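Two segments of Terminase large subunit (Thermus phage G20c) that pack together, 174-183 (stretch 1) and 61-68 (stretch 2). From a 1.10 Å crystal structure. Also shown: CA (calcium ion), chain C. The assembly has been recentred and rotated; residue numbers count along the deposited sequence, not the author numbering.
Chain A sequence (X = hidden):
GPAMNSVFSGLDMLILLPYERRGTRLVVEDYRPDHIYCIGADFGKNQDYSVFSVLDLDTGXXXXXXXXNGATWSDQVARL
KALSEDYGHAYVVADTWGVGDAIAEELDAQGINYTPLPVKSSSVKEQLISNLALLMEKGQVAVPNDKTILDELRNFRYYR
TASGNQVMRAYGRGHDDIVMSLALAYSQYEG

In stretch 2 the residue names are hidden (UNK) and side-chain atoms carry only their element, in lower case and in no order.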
# COMPACT_ATOMS: atom_id res chain seq x y z
N GLY A 174 -5.98 8.27 13.60
CA GLY A 174 -5.24 8.31 12.35
C GLY A 174 -5.68 7.33 11.29
O GLY A 174 -6.67 6.59 11.45
N HIS A 175 -4.93 7.35 10.20
CA HIS A 175 -5.22 6.60 9.00
C HIS A 175 -4.18 5.51 8.82
O HIS A 175 -3.07 5.60 9.36
CB HIS A 175 -5.17 7.51 7.77
CG HIS A 175 -5.84 8.83 7.94
ND1 HIS A 175 -7.15 8.97 8.34
CD2 HIS A 175 -5.37 10.09 7.77
CE1 HIS A 175 -7.46 10.25 8.41
NE2 HIS A 175 -6.39 10.95 8.06
N ASP A 176 -4.52 4.49 8.02
CA ASP A 176 -3.57 3.42 7.72
C ASP A 176 -3.54 3.03 6.24
O ASP A 176 -3.01 1.97 5.92
CB ASP A 176 -3.82 2.20 8.61
CG ASP A 176 -5.14 1.51 8.31
OD1 ASP A 176 -5.86 1.95 7.40
OD2 ASP A 176 -5.44 0.52 9.01
N ASP A 177 -4.05 3.88 5.36
CA ASP A 177 -4.18 3.51 3.94
C ASP A 177 -2.81 3.31 3.30
O ASP A 177 -2.65 2.45 2.44
CB ASP A 177 -4.94 4.57 3.13
CG ASP A 177 -6.13 5.12 3.86
OD1 ASP A 177 -5.96 6.13 4.58
OD2 ASP A 177 -7.23 4.54 3.74
N ILE A 178 -1.84 4.13 3.71
CA ILE A 178 -0.48 4.00 3.18
C ILE A 178 0.16 2.71 3.69
O ILE A 178 0.76 1.94 2.94
CB ILE A 178 0.42 5.20 3.55
CG1 ILE A 178 -0.14 6.51 3.00
CG2 ILE A 178 1.86 4.97 3.08
CD1 ILE A 178 0.51 7.75 3.57
N VAL A 179 0.00 2.47 4.99
CA VAL A 179 0.55 1.25 5.61
C VAL A 179 0.04 0.01 4.89
O VAL A 179 0.81 -0.88 4.52
CB VAL A 179 0.19 1.18 7.12
CG1 VAL A 179 0.70 -0.11 7.73
CG2 VAL A 179 0.77 2.39 7.86
N MET A 180 -1.27 -0.03 4.68
CA MET A 180 -1.89 -1.19 4.06
C MET A 180 -1.50 -1.35 2.60
O MET A 180 -1.23 -2.46 2.16
CB MET A 180 -3.41 -1.15 4.24
CG MET A 180 -3.87 -1.33 5.69
SD MET A 180 -3.09 -2.70 6.57
CE MET A 180 -3.42 -4.09 5.50
N SER A 181 -1.45 -0.25 1.85
CA SER A 181 -1.01 -0.29 0.46
C SER A 181 0.42 -0.84 0.35
O SER A 181 0.70 -1.70 -0.48
CB SER A 181 -1.11 1.10 -0.16
OG SER A 181 -0.58 1.11 -1.47
N LEU A 182 1.30 -0.35 1.20
CA LEU A 182 2.68 -0.86 1.24
C LEU A 182 2.72 -2.35 1.59
O LEU A 182 3.47 -3.11 0.99
CB LEU A 182 3.54 -0.06 2.21
CG LEU A 182 3.84 1.38 1.82
CD1 LEU A 182 4.47 2.08 3.01
CD2 LEU A 182 4.73 1.49 0.58
N ALA A 183 1.92 -2.76 2.57
CA ALA A 183 1.89 -4.16 2.97
C ALA A 183 1.37 -5.06 1.84
O ALA A 183 1.89 -6.15 1.62
CB ALA A 183 1.05 -4.34 4.22
N UNK A 61 12.19 -1.91 -4.07
CA UNK A 61 11.98 -0.48 -3.86
C UNK A 61 10.67 -0.00 -4.46
O UNK A 61 10.29 -0.40 -5.56
c UNK A 61 13.13 0.32 -4.44
N UNK A 62 9.98 0.86 -3.73
CA UNK A 62 8.82 1.56 -4.25
C UNK A 62 9.30 2.53 -5.33
O UNK A 62 10.19 3.36 -5.09
c UNK A 62 6.48 0.33 -2.68
c UNK A 62 8.06 2.30 -3.14
c UNK A 62 6.99 3.22 -3.72
c UNK A 62 7.48 1.32 -2.11
N UNK A 63 8.74 2.39 -6.52
CA UNK A 63 9.05 3.25 -7.67
C UNK A 63 8.13 4.45 -7.75
O UNK A 63 8.52 5.50 -8.26
c UNK A 63 8.97 2.45 -8.96
N UNK A 64 6.89 4.30 -7.27
CA UNK A 64 5.89 5.35 -7.38
C UNK A 64 4.81 5.07 -6.34
O UNK A 64 4.48 3.91 -6.11
s UNK A 64 4.13 6.65 -9.11
c UNK A 64 5.29 5.31 -8.78
N UNK A 65 4.30 6.12 -5.71
CA UNK A 65 3.18 5.98 -4.79
C UNK A 65 2.17 7.06 -5.12
O UNK A 65 2.52 8.23 -5.15
c UNK A 65 3.68 6.10 -3.36
c UNK A 65 3.19 5.11 -1.11
c UNK A 65 1.89 7.12 -1.85
c UNK A 65 2.59 5.85 -2.30
N UNK A 66 0.92 6.66 -5.37
CA UNK A 66 -0.15 7.61 -5.68
C UNK A 66 -1.15 7.57 -4.56
O UNK A 66 -1.53 6.49 -4.11
o UNK A 66 -2.81 9.22 -9.41
c UNK A 66 -2.19 8.25 -8.92
c UNK A 66 -1.84 8.30 -7.45
c UNK A 66 -0.81 7.26 -7.02
o UNK A 66 -1.84 7.27 -9.60
N UNK A 67 -1.54 8.75 -4.09
CA UNK A 67 -2.43 8.87 -2.96
C UNK A 67 -3.39 10.02 -3.17
O UNK A 67 -2.99 11.11 -3.56
n UNK A 67 -2.29 9.25 2.09
c UNK A 67 -2.46 9.33 -0.43
n UNK A 67 -1.96 11.55 2.31
n UNK A 67 -3.00 10.35 3.98
c UNK A 67 -1.62 9.10 -1.68
c UNK A 67 -1.61 9.09 0.80
c UNK A 67 -2.41 10.38 2.78
N UNK A 68 -4.67 9.79 -2.93
CA UNK A 68 -5.62 10.90 -2.89
C UNK A 68 -6.83 10.49 -2.09
O UNK A 68 -6.94 9.35 -1.68
s UNK A 68 -5.74 8.88 -5.59
c UNK A 68 -6.73 10.32 -5.14
c UNK A 68 -6.93 8.06 -6.66
c UNK A 68 -6.01 11.36 -4.30
CA CA C . -8.46 3.53 1.93
O HOH W 1 -3.48 7.50 4.27
O HOH W 2 -9.23 2.07 3.58

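Stretch 2 is a strand that runs past the helix of residues 177-183, with an angle of 145° between their N-to-C directions. The axes come within 10.6 Å of each other. The identity of each strand residue follows from its side-chain atoms.

Position 61 has a single side-chain carbon. It lies far from stretch 1, with nothing in reach. One carbon and no more is alanine, so this is Ala61.

Position 62 has four carbons. The side chain forks at the first of them, and one arm is two carbons long. A carbon of this longer arm sits 3.9 Å from CD2 of Leu182. The fork at CB with unequal arms identifies Ile62. The contact atom is its CG1, and both chi angles are m.

Position 63 again carries one carbon. Its side chain is out of reach of the helix. It is Ala63.

Position 64 has one carbon followed by one sulfur. The sulfur is terminal, with no carbon beyond it, which fits cysteine and excludes methionine. Cys64 is buried but makes no contact with stretch 1.

Position 65 has four carbons and forks at the second. One of its terminal carbons lies 4.3 Å from CD2 of Leu182 and 4.4 Å from CG2 of Ile178. A fork one carbon beyond CB gives Leu65, and the terminal carbon in both contacts is CD1. Its chi1 is t, while chi2, at 143°, lies between wells.

Position 66 has three carbons, the third carrying two oxygens. This is a carboxylate at the end of a two-methylene chain, hence Glu66. It does not reach stretch 1, and its OE2 is hydrogen-bonded elsewhere in the structure.

Position 67 has three carbons, a nitrogen, and then a carbon bearing two more nitrogens. The chain is extended as far as its first nitrogen, which lies 3.5 Å from CD1 of Ile178, and the end group then turns off. The planar group of three nitrogens around one carbon is a guanidinium, so the residue is Arg67. The close nitrogen is NE. Ile178 CD1 covers one face of the guanidinium, while His175 CD2 lies near its plane, 4.5 Å from Arg67 NH2.

Position 68 is an unbranched chain of two carbons, a sulfur and a final carbon. The internal sulfur makes it Met68. It has no contact with stretch 1.

Three strand side chains make the contact: 65 and 67 alternate in the usual way, while two residues out of reach, 63 and 64, separate 62 from 65. The CA-to-CB bonds of Ile62, Leu65 and Arg67 point toward the helix. Ile62 and Leu65 meet Leu182, and Leu65 also meets Ile178, giving an apolar patch. Leu182 starts sideways, but its end comes nearer the strand. Arg67 packs against Ile178, in the first turn of the helix. No direct hydrogen bond crosses the interface, but water 1 accepts from Arg67 NH2 at 2.9 Å and donates to Asp177 OD1 at 2.9 Å. The other carboxylate oxygen, Asp177 OD2, binds the calcium ion CA at 2.4 Å. This water therefore links the strand to a metal ligand.

Stretch 2, residues 61-68: AIACLERM
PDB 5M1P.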